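Local coordinates for protein histidine acid phosphatase (Bifidobacterium longum subsp. infantis, PDB 6RXD) that probably hydrolyses phosphate esters of phytate, other inositol polyphosphates and 2,3-bisphosphoglycerate, as a histidine acid phosphatase of the MINPP type, at residues 16-21 with 112-117; 133-138 with 152-157; 379-384 with 394-399; 410-415 with 444-449. One frame throughout, in Å; residues are numbered along the deposited sequence.

Interaction 1: 16-21 with 112-117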
loop_
_atom_site.group_PDB
_atom_site.type_symbol
_atom_site.label_atom_id
_atom_site.label_comp_id
_atom_site.label_asym_id
_atom_site.label_seq_id
_atom_site.Cartn_x
_atom_site.Cartn_y
_atom_site.Cartn_z
ATOM N N TYR A 16 -6.274 -1.836 -6.751
ATOM C CA TYR A 16 -6.416 -3.252 -6.433
ATOM C C TYR A 16 -7.140 -3.993 -7.537
ATOM O O TYR A 16 -8.151 -3.510 -8.062
ATOM C CB TYR A 16 -7.213 -3.411 -5.144
ATOM C CG TYR A 16 -7.182 -4.811 -4.590
ATOM C CD1 TYR A 16 -6.008 -5.343 -4.092
ATOM C CD2 TYR A 16 -8.332 -5.591 -4.549
ATOM C CE1 TYR A 16 -5.968 -6.633 -3.560
ATOM C CE2 TYR A 16 -8.312 -6.870 -4.019
ATOM C CZ TYR A 16 -7.129 -7.385 -3.527
ATOM O OH TYR A 16 -7.118 -8.663 -3.003
ATOM N N VAL A 17 -6.622 -5.167 -7.884
ATOM C CA VAL A 17 -7.266 -6.027 -8.868
ATOM C C VAL A 17 -7.989 -7.144 -8.125
ATOM O O VAL A 17 -7.360 -8.070 -7.624
ATOM C CB VAL A 17 -6.250 -6.612 -9.852
ATOM C CG1 VAL A 17 -6.963 -7.493 -10.877
ATOM C CG2 VAL A 17 -5.495 -5.493 -10.551
ATOM N N ALA A 18 -9.311 -7.040 -8.035
ATOM C CA ALA A 18 -10.110 -8.042 -7.322
ATOM C C ALA A 18 -10.094 -9.362 -8.090
ATOM O O ALA A 18 -9.997 -9.366 -9.319
ATOM C CB ALA A 18 -11.534 -7.553 -7.139
ATOM N N PRO A 19 -10.173 -10.491 -7.370
ATOM C CA PRO A 19 -10.136 -11.771 -8.082
ATOM C C PRO A 19 -11.385 -11.974 -8.928
ATOM O O PRO A 19 -12.476 -11.556 -8.535
ATOM C CB PRO A 19 -10.086 -12.796 -6.944
ATOM C CG PRO A 19 -10.806 -12.111 -5.796
ATOM C CD PRO A 19 -10.367 -10.663 -5.915
ATOM N N ASN A 20 -11.229 -12.592 -10.093
ATOM C CA ASN A 20 -12.399 -12.937 -10.887
ATOM C C ASN A 20 -13.111 -14.136 -10.277
ATOM O O ASN A 20 -12.574 -14.791 -9.379
ATOM C CB ASN A 20 -12.035 -13.183 -12.357
ATOM C CG ASN A 20 -10.989 -14.278 -12.543
ATOM O OD1 ASN A 20 -10.946 -15.258 -11.801
ATOM N ND2 ASN A 20 -10.143 -14.116 -13.555
ATOM N N ASP A 21 -14.312 -14.427 -10.765
ATOM C CA ASP A 21 -15.106 -15.526 -10.216
ATOM C C ASP A 21 -14.398 -16.883 -10.276
ATOM O O ASP A 21 -14.569 -17.716 -9.390
ATOM C CB ASP A 21 -16.468 -15.597 -10.912
ATOM C CG ASP A 21 -17.407 -14.501 -10.458
ATOM O OD1 ASP A 21 -18.633 -14.647 -10.662
ATOM O OD2 ASP A 21 -16.921 -13.498 -9.890
ATOM N N GLY A 112 -13.746 -7.497 2.066
ATOM C CA GLY A 112 -14.539 -7.933 3.214
ATOM C C GLY A 112 -15.643 -8.922 2.871
ATOM O O GLY A 112 -15.813 -9.926 3.574
ATOM N N GLU A 113 -16.399 -8.639 1.810
ATOM C CA GLU A 113 -17.404 -9.586 1.311
ATOM C C GLU A 113 -16.779 -10.952 1.069
ATOM O O GLU A 113 -17.305 -11.979 1.501
ATOM C CB GLU A 113 -17.969 -9.147 -0.041
ATOM C CG GLU A 113 -18.797 -7.903 -0.101
ATOM C CD GLU A 113 -19.397 -7.729 -1.492
ATOM O OE1 GLU A 113 -18.623 -7.659 -2.475
ATOM O OE2 GLU A 113 -20.639 -7.698 -1.605
ATOM N N ARG A 114 -15.664 -10.966 0.341
ATOM C CA ARG A 114 -15.044 -12.229 -0.044
ATOM C C ARG A 114 -14.334 -12.923 1.121
ATOM O O ARG A 114 -14.162 -14.142 1.109
ATOM C CB ARG A 114 -14.086 -12.021 -1.228
ATOM C CG ARG A 114 -14.792 -11.501 -2.476
ATOM C CD ARG A 114 -13.853 -11.412 -3.673
ATOM N NE ARG A 114 -12.791 -10.426 -3.459
ATOM C CZ ARG A 114 -12.896 -9.134 -3.768
ATOM N NH1 ARG A 114 -14.010 -8.657 -4.311
ATOM N NH2 ARG A 114 -11.888 -8.311 -3.534
ATOM N N ALA A 115 -13.927 -12.156 2.129
ATOM C CA ALA A 115 -13.362 -12.764 3.329
ATOM C C ALA A 115 -14.418 -13.612 4.042
ATOM O O ALA A 115 -14.134 -14.730 4.487
ATOM C CB ALA A 115 -12.774 -11.705 4.270
ATOM N N TYR A 116 -15.639 -13.100 4.147
ATOM C CA TYR A 116 -16.694 -13.921 4.732
ATOM C C TYR A 116 -16.974 -15.133 3.851
ATOM O O TYR A 116 -17.078 -16.261 4.343
ATOM C CB TYR A 116 -17.998 -13.138 4.949
ATOM C CG TYR A 116 -19.129 -14.081 5.270
ATOM C CD1 TYR A 116 -19.178 -14.741 6.495
ATOM C CD2 TYR A 116 -20.118 -14.357 4.335
ATOM C CE1 TYR A 116 -20.206 -15.645 6.791
ATOM C CE2 TYR A 116 -21.148 -15.254 4.626
ATOM C CZ TYR A 116 -21.180 -15.887 5.850
ATOM O OH TYR A 116 -22.190 -16.774 6.131
ATOM N N GLN A 117 -17.103 -14.888 2.551
ATOM C CA GLN A 117 -17.514 -15.926 1.614
ATOM C C GLN A 117 -16.538 -17.098 1.578
ATOM O O GLN A 117 -16.957 -18.261 1.554
ATOM C CB GLN A 117 -17.728 -15.326 0.221
ATOM C CG GLN A 117 -18.983 -14.466 0.151
ATOM C CD GLN A 117 -19.097 -13.645 -1.113
ATOM O OE1 GLN A 117 -18.145 -13.523 -1.882
ATOM N NE2 GLN A 117 -20.274 -13.060 -1.331
#
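R114 of helix 102-118 presses its guanidinium against the loop ahead of helix 21-24, where P19, A18 and Y16 receive it. The tight part is the proline. Ring atoms CG and CD of P19 both come within 3.5 Å of R114 NE, and P19 CD with A18 CB covers one face of the guanidinium, so the flat cation rests on aliphatic carbon. On the more exposed side, A18 CB stands 3.7 Å from R114 NH2. A bend in the arginine chain at CG-CD (chi3 -65°) brings its guanidinium face against P19 and A18.

Looser still is the approach to Y16: its CE2 lies 3.9 Å from R114 NH2, which sits at the edge of the phenol in the ring plane. The two planes are only 13° apart, yet the groups slide past one another and do not stack.

Both polar ends find the same partner, E474, through a salt bridge from R114 NE and a hydrogen bond from Y16 OH. Polar pairing with this shared carboxylate, combined with carbon packed on one guanidinium face, implies that the loop and the helix are joined both by direct packing and through a third residue.

Interaction 2: 133-138 with 152-157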
loop_
_atom_site.group_PDB
_atom_site.type_symbol
_atom_site.label_atom_id
_atom_site.label_comp_id
_atom_site.label_asym_id
_atom_site.label_seq_id
_atom_site.Cartn_x
_atom_site.Cartn_y
_atom_site.Cartn_z
ATOM N N ILE A 133 -14.540 -11.758 16.424
ATOM C CA ILE A 133 -13.720 -11.177 15.363
ATOM C C ILE A 133 -13.005 -9.939 15.900
ATOM O O ILE A 133 -13.634 -9.075 16.517
ATOM C CB ILE A 133 -14.607 -10.760 14.179
ATOM C CG1 ILE A 133 -15.282 -11.987 13.553
ATOM C CG2 ILE A 133 -13.807 -9.994 13.126
ATOM C CD1 ILE A 133 -16.291 -11.643 12.466
ATOM N N ALA A 134 -11.697 -9.842 15.679
ATOM C CA ALA A 134 -10.950 -8.657 16.119
ATOM C C ALA A 134 -10.581 -7.799 14.928
ATOM O O ALA A 134 -9.940 -8.282 13.998
ATOM C CB ALA A 134 -9.693 -9.064 16.886
ATOM N N TYR A 135 -10.997 -6.534 14.950
ATOM C CA TYR A 135 -10.606 -5.572 13.924
ATOM C C TYR A 135 -9.510 -4.688 14.485
ATOM O O TYR A 135 -9.612 -4.215 15.617
ATOM C CB TYR A 135 -11.805 -4.701 13.531
ATOM C CG TYR A 135 -12.811 -5.384 12.634
ATOM C CD1 TYR A 135 -12.561 -5.531 11.276
ATOM C CD2 TYR A 135 -14.017 -5.864 13.136
ATOM C CE1 TYR A 135 -13.472 -6.146 10.443
ATOM C CE2 TYR A 135 -14.942 -6.489 12.302
ATOM C CZ TYR A 135 -14.656 -6.618 10.960
ATOM O OH TYR A 135 -15.551 -7.228 10.112
ATOM N N GLN A 136 -8.453 -4.468 13.710
ATOM C CA GLN A 136 -7.352 -3.633 14.174
ATOM C C GLN A 136 -6.915 -2.669 13.098
ATOM O O GLN A 136 -6.990 -2.985 11.914
ATOM C CB GLN A 136 -6.147 -4.489 14.569
ATOM C CG GLN A 136 -6.434 -5.461 15.701
ATOM C CD GLN A 136 -5.211 -6.271 16.102
ATOM O OE1 GLN A 136 -4.135 -6.139 15.513
ATOM N NE2 GLN A 136 -5.379 -7.121 17.106
ATOM N N SER A 137 -6.461 -1.492 13.517
ATOM C CA SER A 137 -5.796 -0.579 12.593
ATOM C C SER A 137 -4.591 0.086 13.253
ATOM O O SER A 137 -4.377 -0.053 14.450
ATOM C CB SER A 137 -6.773 0.464 12.051
ATOM O OG SER A 137 -6.682 1.666 12.776
ATOM N N SER A 138 -3.790 0.785 12.452
ATOM C CA SER A 138 -2.645 1.513 12.967
ATOM C C SER A 138 -3.110 2.681 13.826
ATOM O O SER A 138 -2.346 3.200 14.645
ATOM C CB SER A 138 -1.832 2.058 11.800
ATOM O OG SER A 138 -2.626 2.948 11.039
ATOM N N LYS A 152 -18.191 -3.270 6.669
ATOM C CA LYS A 152 -19.489 -3.148 6.016
ATOM C C LYS A 152 -19.729 -4.249 4.989
ATOM O O LYS A 152 -20.801 -4.848 4.952
ATOM C CB LYS A 152 -19.604 -1.782 5.350
ATOM C CG LYS A 152 -20.935 -1.514 4.693
ATOM C CD LYS A 152 -20.989 -0.075 4.216
ATOM C CE LYS A 152 -20.378 0.855 5.260
ATOM N NZ LYS A 152 -20.493 2.292 4.889
ATOM N N GLY A 153 -18.724 -4.513 4.156
ATOM C CA GLY A 153 -18.825 -5.565 3.164
ATOM C C GLY A 153 -18.961 -6.937 3.794
ATOM O O GLY A 153 -19.759 -7.754 3.338
ATOM N N PHE A 154 -18.168 -7.192 4.830
ATOM C CA PHE A 154 -18.215 -8.462 5.538
ATOM C C PHE A 154 -19.603 -8.672 6.130
ATOM O O PHE A 154 -20.181 -9.764 6.030
ATOM C CB PHE A 154 -17.158 -8.461 6.649
ATOM C CG PHE A 154 -17.017 -9.776 7.376
ATOM C CD1 PHE A 154 -15.997 -10.658 7.042
ATOM C CD2 PHE A 154 -17.878 -10.109 8.421
ATOM C CE1 PHE A 154 -15.848 -11.856 7.714
ATOM C CE2 PHE A 154 -17.735 -11.314 9.098
ATOM C CZ PHE A 154 -16.716 -12.186 8.743
ATOM N N ASN A 155 -20.136 -7.634 6.762
ATOM C CA ASN A 155 -21.446 -7.741 7.394
ATOM C C ASN A 155 -22.594 -7.894 6.399
ATOM O O ASN A 155 -23.555 -8.610 6.674
ATOM C CB ASN A 155 -21.704 -6.551 8.318
ATOM C CG ASN A 155 -20.878 -6.612 9.585
ATOM O OD1 ASN A 155 -20.467 -7.689 10.023
ATOM N ND2 ASN A 155 -20.635 -5.451 10.190
ATOM N N GLU A 156 -22.502 -7.225 5.251
ATOM C CA GLU A 156 -23.518 -7.376 4.215
ATOM C C GLU A 156 -23.515 -8.810 3.688
ATOM O O GLU A 156 -24.570 -9.419 3.516
ATOM C CB GLU A 156 -23.291 -6.374 3.073
ATOM C CG GLU A 156 -24.516 -6.115 2.188
ATOM C CD GLU A 156 -24.723 -7.168 1.110
ATOM O OE1 GLU A 156 -23.807 -7.981 0.878
ATOM O OE2 GLU A 156 -25.804 -7.176 0.483
ATOM N N ALA A 157 -22.325 -9.354 3.445
ATOM C CA ALA A 157 -22.210 -10.704 2.903
ATOM C C ALA A 157 -22.746 -11.770 3.862
ATOM O O ALA A 157 -23.204 -12.826 3.433
ATOM C CB ALA A 157 -20.755 -11.006 2.527
HETATM O O HOH W 1 -18.406 -7.883 11.661
#
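I133 and Y135, two residues apart on strand 132-137, point to the same side and meet F154 of helix 141-157. From the isoleucine only the far methyl makes the contact: CD1 stands 3.7 Å from F154 CE2 and nearly as close to CZ, at the outer end of the ring. The tyrosine meets the inner end, its OH lying 4.0 Å from F154 CB and equally near CG. Both approach the phenyl ring obliquely. With CG of F154 anti to its backbone N (chi1 -175°), the ring leaves the helix toward the strand and is met at both ends.

A water extends this shell. The water O donates a hydrogen bond to N155 OD1 at 2.6 Å. A weak link of 3.3 Å runs from the water O to Y135 OH, with the water in the plane of the tyrosine ring at its edge. A water held firmly by N155 and only weakly by Y135 thus joins helix to strand beside the apolar contact.

Strand and helix follow each other in the chain and pack together in the α/β domain of the branch 2 histidine phosphatases, with the strand running parallel to its neighbour 391-398 in the central sheet.

Farther out, F123 meets the F154 ring edge-to-face, while the rings of F181 and Y135 meet with their planes at about 45°. F150 and E151, from the same helix as F154, touch the tyrosine as well. E151 and D180, whose side chains lie about 4 and 5 Å from that of Y135, bind zinc in another crystal structure of this protein, although this chain carries no metal there.

Interaction 3: 379-384 with 394-399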
loop_
_atom_site.group_PDB
_atom_site.type_symbol
_atom_site.label_atom_id
_atom_site.label_comp_id
_atom_site.label_asym_id
_atom_site.label_seq_id
_atom_site.Cartn_x
_atom_site.Cartn_y
_atom_site.Cartn_z
ATOM N N LEU A 379 1.639 -15.246 13.794
ATOM C CA LEU A 379 1.779 -16.586 14.358
ATOM C C LEU A 379 1.151 -16.660 15.744
ATOM O O LEU A 379 0.484 -17.640 16.087
ATOM C CB LEU A 379 3.257 -16.989 14.407
ATOM C CG LEU A 379 3.880 -17.155 13.015
ATOM C CD1 LEU A 379 5.402 -17.135 13.087
ATOM C CD2 LEU A 379 3.390 -18.435 12.330
ATOM N N ASN A 380 1.353 -15.614 16.542
ATOM C CA ASN A 380 0.860 -15.613 17.919
ATOM C C ASN A 380 -0.661 -15.670 18.026
ATOM O O ASN A 380 -1.195 -16.276 18.952
ATOM C CB ASN A 380 1.381 -14.396 18.687
ATOM C CG ASN A 380 2.841 -14.526 19.077
ATOM O OD1 ASN A 380 3.388 -15.626 19.114
ATOM N ND2 ASN A 380 3.479 -13.395 19.375
ATOM N N THR A 381 -1.359 -15.015 17.106
ATOM C CA THR A 381 -2.818 -15.037 17.140
ATOM C C THR A 381 -3.363 -16.399 16.706
ATOM O O THR A 381 -4.457 -16.794 17.121
ATOM C CB THR A 381 -3.471 -13.897 16.312
ATOM O OG1 THR A 381 -3.073 -14.003 14.946
ATOM C CG2 THR A 381 -3.093 -12.524 16.853
ATOM N N ILE A 382 -2.610 -17.118 15.875
ATOM C CA ILE A 382 -2.978 -18.492 15.561
ATOM C C ILE A 382 -2.847 -19.324 16.835
ATOM O O ILE A 382 -3.769 -20.055 17.199
ATOM C CB ILE A 382 -2.107 -19.094 14.444
ATOM C CG1 ILE A 382 -2.362 -18.368 13.128
ATOM C CG2 ILE A 382 -2.412 -20.586 14.268
ATOM C CD1 ILE A 382 -1.355 -18.750 12.017
ATOM N N ASP A 383 -1.710 -19.208 17.522
ATOM C CA ASP A 383 -1.521 -19.931 18.780
ATOM C C ASP A 383 -2.643 -19.638 19.779
ATOM O O ASP A 383 -3.151 -20.555 20.434
ATOM C CB ASP A 383 -0.174 -19.589 19.421
ATOM C CG ASP A 383 0.998 -20.227 18.713
ATOM O OD1 ASP A 383 0.825 -21.273 18.047
ATOM O OD2 ASP A 383 2.115 -19.674 18.838
ATOM N N ALA A 384 -3.037 -18.373 19.908
ATOM C CA ALA A 384 -4.096 -18.017 20.863
ATOM C C ALA A 384 -5.384 -18.794 20.594
ATOM O O ALA A 384 -6.064 -19.236 21.520
ATOM C CB ALA A 384 -4.372 -16.520 20.833
ATOM N N THR A 394 -8.608 -12.185 12.905
ATOM C CA THR A 394 -8.031 -10.885 13.192
ATOM C C THR A 394 -7.842 -10.199 11.854
ATOM O O THR A 394 -7.080 -10.687 11.017
ATOM C CB THR A 394 -6.682 -11.019 13.919
ATOM O OG1 THR A 394 -6.854 -11.824 15.096
ATOM C CG2 THR A 394 -6.159 -9.649 14.327
ATOM N N PHE A 395 -8.569 -9.101 11.639
ATOM C CA PHE A 395 -8.491 -8.340 10.391
ATOM C C PHE A 395 -7.792 -7.009 10.668
ATOM O O PHE A 395 -8.289 -6.188 11.448
ATOM C CB PHE A 395 -9.892 -8.079 9.822
ATOM C CG PHE A 395 -10.656 -9.331 9.449
ATOM C CD1 PHE A 395 -10.082 -10.304 8.644
ATOM C CD2 PHE A 395 -11.952 -9.521 9.904
ATOM C CE1 PHE A 395 -10.799 -11.455 8.293
ATOM C CE2 PHE A 395 -12.674 -10.663 9.566
ATOM C CZ PHE A 395 -12.097 -11.631 8.754
ATOM N N ARG A 396 -6.634 -6.802 10.039
ATOM C CA ARG A 396 -5.776 -5.651 10.333
ATOM C C ARG A 396 -5.668 -4.735 9.126
ATOM O O ARG A 396 -5.633 -5.213 7.986
ATOM C CB ARG A 396 -4.354 -6.114 10.681
ATOM C CG ARG A 396 -4.230 -7.125 11.817
ATOM C CD ARG A 396 -2.832 -7.699 11.796
ATOM N NE ARG A 396 -2.593 -8.723 12.820
ATOM C CZ ARG A 396 -2.822 -10.020 12.649
ATOM N NH1 ARG A 396 -3.313 -10.467 11.499
ATOM N NH2 ARG A 396 -2.557 -10.876 13.633
ATOM N N PHE A 397 -5.582 -3.430 9.390
ATOM C CA PHE A 397 -5.570 -2.410 8.338
ATOM C C PHE A 397 -4.455 -1.415 8.574
ATOM O O PHE A 397 -4.324 -0.868 9.665
ATOM C CB PHE A 397 -6.937 -1.719 8.268
ATOM C CG PHE A 397 -8.036 -2.678 7.956
ATOM C CD1 PHE A 397 -8.408 -2.915 6.644
ATOM C CD2 PHE A 397 -8.613 -3.442 8.973
ATOM C CE1 PHE A 397 -9.378 -3.849 6.340
ATOM C CE2 PHE A 397 -9.582 -4.383 8.682
ATOM C CZ PHE A 397 -9.967 -4.594 7.369
ATOM N N ALA A 398 -3.630 -1.203 7.551
ATOM C CA ALA A 398 -2.391 -0.463 7.733
ATOM C C ALA A 398 -1.940 0.213 6.442
ATOM O O ALA A 398 -2.753 0.796 5.732
ATOM C CB ALA A 398 -1.295 -1.393 8.297
ATOM N N HIS A 399 -0.652 0.112 6.126
ATOM C CA HIS A 399 -0.028 1.011 5.150
ATOM C C HIS A 399 0.957 0.341 4.211
ATOM O O HIS A 399 1.386 -0.790 4.441
ATOM C CB HIS A 399 0.698 2.120 5.918
ATOM C CG HIS A 399 -0.161 2.766 6.950
ATOM N ND1 HIS A 399 -0.912 3.890 6.688
ATOM C CD2 HIS A 399 -0.443 2.405 8.226
ATOM C CE1 HIS A 399 -1.614 4.203 7.767
ATOM N NE2 HIS A 399 -1.347 3.319 8.710
#
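T381, on helix 372-386, faces strand 391-398 and meets two of its residues, T394 and R396. Its CB sits 4.1 Å from T394 OG1 and at a similar distance from R396 NH2, so the branch point faces both of them. From there the two arms divide. The methyl, CG2, packs 3.7 Å from R396 NH2; the hydroxyl OG1 comes to 3.4 Å from that same nitrogen, in the guanidinium plane and at its edge. A chi1 of 60° tucks OG1 back against its own helix, where it hydrogen-bonds to D377 O, one turn earlier, and to Y38 OH.

R396 approaches from the opposite direction on a chain extended from CG to NE. T394 CG2 lies 3.7 Å above the centre of its guanidinium, covering one face with a methyl. Salt bridges to D377 through NH2 and to E40 through NH1 hold the group in place, and should balance its buried charge. T394 OG1 shares the Y38 hydroxyl with T381.

Helix 372-386 leads by a short turn into strand 391-398, which runs parallel to strands 34-44 and 132-137: helix packed on sheet, as in the α/β domain of histidine acid phosphatases.

Interaction 4: 410-415 with 444-449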
loop_
_atom_site.group_PDB
_atom_site.type_symbol
_atom_site.label_atom_id
_atom_site.label_comp_id
_atom_site.label_asym_id
_atom_site.label_seq_id
_atom_site.Cartn_x
_atom_site.Cartn_y
_atom_site.Cartn_z
ATOM N N LEU A 410 8.721 -11.926 4.594
ATOM C CA LEU A 410 8.097 -13.205 4.247
ATOM C C LEU A 410 8.679 -13.815 2.983
ATOM O O LEU A 410 8.496 -15.007 2.728
ATOM C CB LEU A 410 6.589 -13.034 4.027
ATOM C CG LEU A 410 5.702 -13.019 5.264
ATOM C CD1 LEU A 410 4.271 -12.681 4.870
ATOM C CD2 LEU A 410 5.765 -14.388 5.929
ATOM N N GLY A 411 9.341 -12.999 2.169
ATOM C CA GLY A 411 9.871 -13.495 0.905
ATOM C C GLY A 411 8.772 -13.780 -0.101
ATOM O O GLY A 411 8.855 -14.744 -0.867
ATOM N N LEU A 412 7.740 -12.934 -0.094
ATOM C CA LEU A 412 6.627 -13.051 -1.032
ATOM C C LEU A 412 7.101 -12.804 -2.461
ATOM O O LEU A 412 8.120 -12.153 -2.689
ATOM C CB LEU A 412 5.532 -12.040 -0.665
ATOM C CG LEU A 412 4.834 -12.248 0.676
ATOM C CD1 LEU A 412 3.702 -11.226 0.862
ATOM C CD2 LEU A 412 4.294 -13.667 0.749
ATOM N N PRO A 413 6.355 -13.327 -3.450
ATOM C CA PRO A 413 6.775 -13.139 -4.844
ATOM C C PRO A 413 6.902 -11.659 -5.183
ATOM O O PRO A 413 6.039 -10.850 -4.788
ATOM C CB PRO A 413 5.631 -13.769 -5.644
ATOM C CG PRO A 413 4.970 -14.734 -4.669
ATOM C CD PRO A 413 5.109 -14.103 -3.331
ATOM N N GLY A 414 7.977 -11.305 -5.887
ATOM C CA GLY A 414 8.269 -9.906 -6.160
ATOM C C GLY A 414 9.244 -9.268 -5.181
ATOM O O GLY A 414 9.874 -8.266 -5.517
ATOM N N SER A 415 9.366 -9.825 -3.977
ATOM C CA SER A 415 10.191 -9.218 -2.930
ATOM C C SER A 415 11.326 -10.130 -2.512
ATOM O O SER A 415 11.738 -10.109 -1.352
ATOM C CB SER A 415 9.349 -8.890 -1.683
ATOM O OG SER A 415 8.372 -7.903 -1.981
ATOM N N ALA A 444 -3.469 -3.654 -0.990
ATOM C CA ALA A 444 -2.667 -4.876 -0.950
ATOM C C ALA A 444 -2.936 -5.611 0.348
ATOM O O ALA A 444 -3.049 -4.995 1.393
ATOM C CB ALA A 444 -1.167 -4.540 -1.056
ATOM N N ASN A 445 -3.018 -6.934 0.288
ATOM C CA ASN A 445 -3.310 -7.671 1.499
ATOM C C ASN A 445 -2.744 -9.081 1.513
ATOM O O ASN A 445 -2.583 -9.723 0.470
ATOM C CB ASN A 445 -4.823 -7.683 1.783
ATOM C CG ASN A 445 -5.625 -8.389 0.705
ATOM O OD1 ASN A 445 -5.952 -9.572 0.825
ATOM N ND2 ASN A 445 -5.936 -7.670 -0.357
ATOM N N VAL A 446 -2.444 -9.547 2.716
ATOM C CA VAL A 446 -2.038 -10.922 2.923
ATOM C C VAL A 446 -3.080 -11.538 3.838
ATOM O O VAL A 446 -3.458 -10.930 4.835
ATOM C CB VAL A 446 -0.652 -10.990 3.594
ATOM C CG1 VAL A 446 -0.339 -12.420 4.046
ATOM C CG2 VAL A 446 0.438 -10.461 2.629
ATOM N N GLN A 447 -3.565 -12.723 3.490
ATOM C CA GLN A 447 -4.522 -13.433 4.339
ATOM C C GLN A 447 -4.031 -14.860 4.575
ATOM O O GLN A 447 -3.495 -15.498 3.660
ATOM C CB GLN A 447 -5.899 -13.456 3.670
ATOM C CG GLN A 447 -6.488 -12.059 3.422
ATOM C CD GLN A 447 -7.909 -12.107 2.930
ATOM O OE1 GLN A 447 -8.732 -12.873 3.439
ATOM N NE2 GLN A 447 -8.212 -11.286 1.933
ATOM N N TRP A 448 -4.195 -15.362 5.794
ATOM C CA TRP A 448 -3.869 -16.763 6.068
ATOM C C TRP A 448 -5.116 -17.452 6.567
ATOM O O TRP A 448 -5.825 -16.901 7.421
ATOM C CB TRP A 448 -2.818 -16.889 7.173
ATOM C CG TRP A 448 -1.422 -16.457 6.821
ATOM C CD1 TRP A 448 -0.983 -15.924 5.642
ATOM C CD2 TRP A 448 -0.286 -16.519 7.685
ATOM N NE1 TRP A 448 0.366 -15.647 5.727
ATOM C CE2 TRP A 448 0.814 -16.006 6.973
ATOM C CE3 TRP A 448 -0.097 -16.969 8.995
ATOM C CZ2 TRP A 448 2.098 -15.919 7.532
ATOM C CZ3 TRP A 448 1.174 -16.883 9.555
ATOM C CH2 TRP A 448 2.254 -16.369 8.816
ATOM N N ASP A 449 -5.359 -18.664 6.068
ATOM C CA ASP A 449 -6.426 -19.517 6.592
ATOM C C ASP A 449 -5.814 -20.666 7.374
ATOM O O ASP A 449 -4.819 -21.244 6.941
ATOM C CB ASP A 449 -7.257 -20.097 5.449
ATOM C CG ASP A 449 -7.942 -19.031 4.626
ATOM O OD1 ASP A 449 -8.331 -17.994 5.193
ATOM O OD2 ASP A 449 -8.084 -19.224 3.403
#
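L410, V446 and W448 bury the most surface in this contact, which sets the end of helix 400-410 and the loop after it against strand 445-453 of the central sheet. The helix closes with a Schellman motif: G411, with positive phi, is its C-prime residue, and L412 N and G411 N return to the carbonyls of A407 and A408. This reversal brings leucines from both sides of the glycine against the strand.

L410, the last helical residue, sends CD2 to the edge of the W448 indole, near the ring plane, 4.3 Å from CZ2. The indole is bounded by other apolar groups too, with F378 and F479 each meeting it edge-to-face. In V446, two residues earlier on the strand, CG1 lies anti to the backbone N (chi1 169°), which leaves CG2 as the branch facing the loop. V446 CG2 meets L412 CD1 tip to tip at 3.8 Å. M470 of the adjacent strand 467-472 touches V446, W448 and L412, so the leucines enter a continuous hydrophobic layer.

Past L412 the chain folds into a type II β turn closed by S415 N to L412 O, with G414 at its positive-phi corner.

N445 and Q447, which flank V446, turn to the other side of the strand, where Q447 NE2 donates to N445 OD1 at 3.0 Å. The bond is nearly straight at the hydrogen, 175°, and the donor lies above the carbonyl plane of N445.

Overall arrangement
The four contacts come in series along the chain, each closing before the next opens; three of them share one mixed sheet, and interaction 1 borders it through helix 102-118 and Y16. Interactions 2 and 3, with centres about 13 Å apart, use its neighbouring parallel strands 132-137 and 391-398, joined by the backbone bond from Q136 N to F395 O. Interaction 4 uses strand 445-453 and meets interaction 3 (about 14 Å between centres) where I382 and L379 pack on W448. Interaction 1 lies at the surface: helix 102-118 touches helix 141-157 of interaction 2, and Y16 reaches N445 of interaction 4. Helices and N-terminal loop are thus tied to a common core, distant chain regions forming one α/β domain.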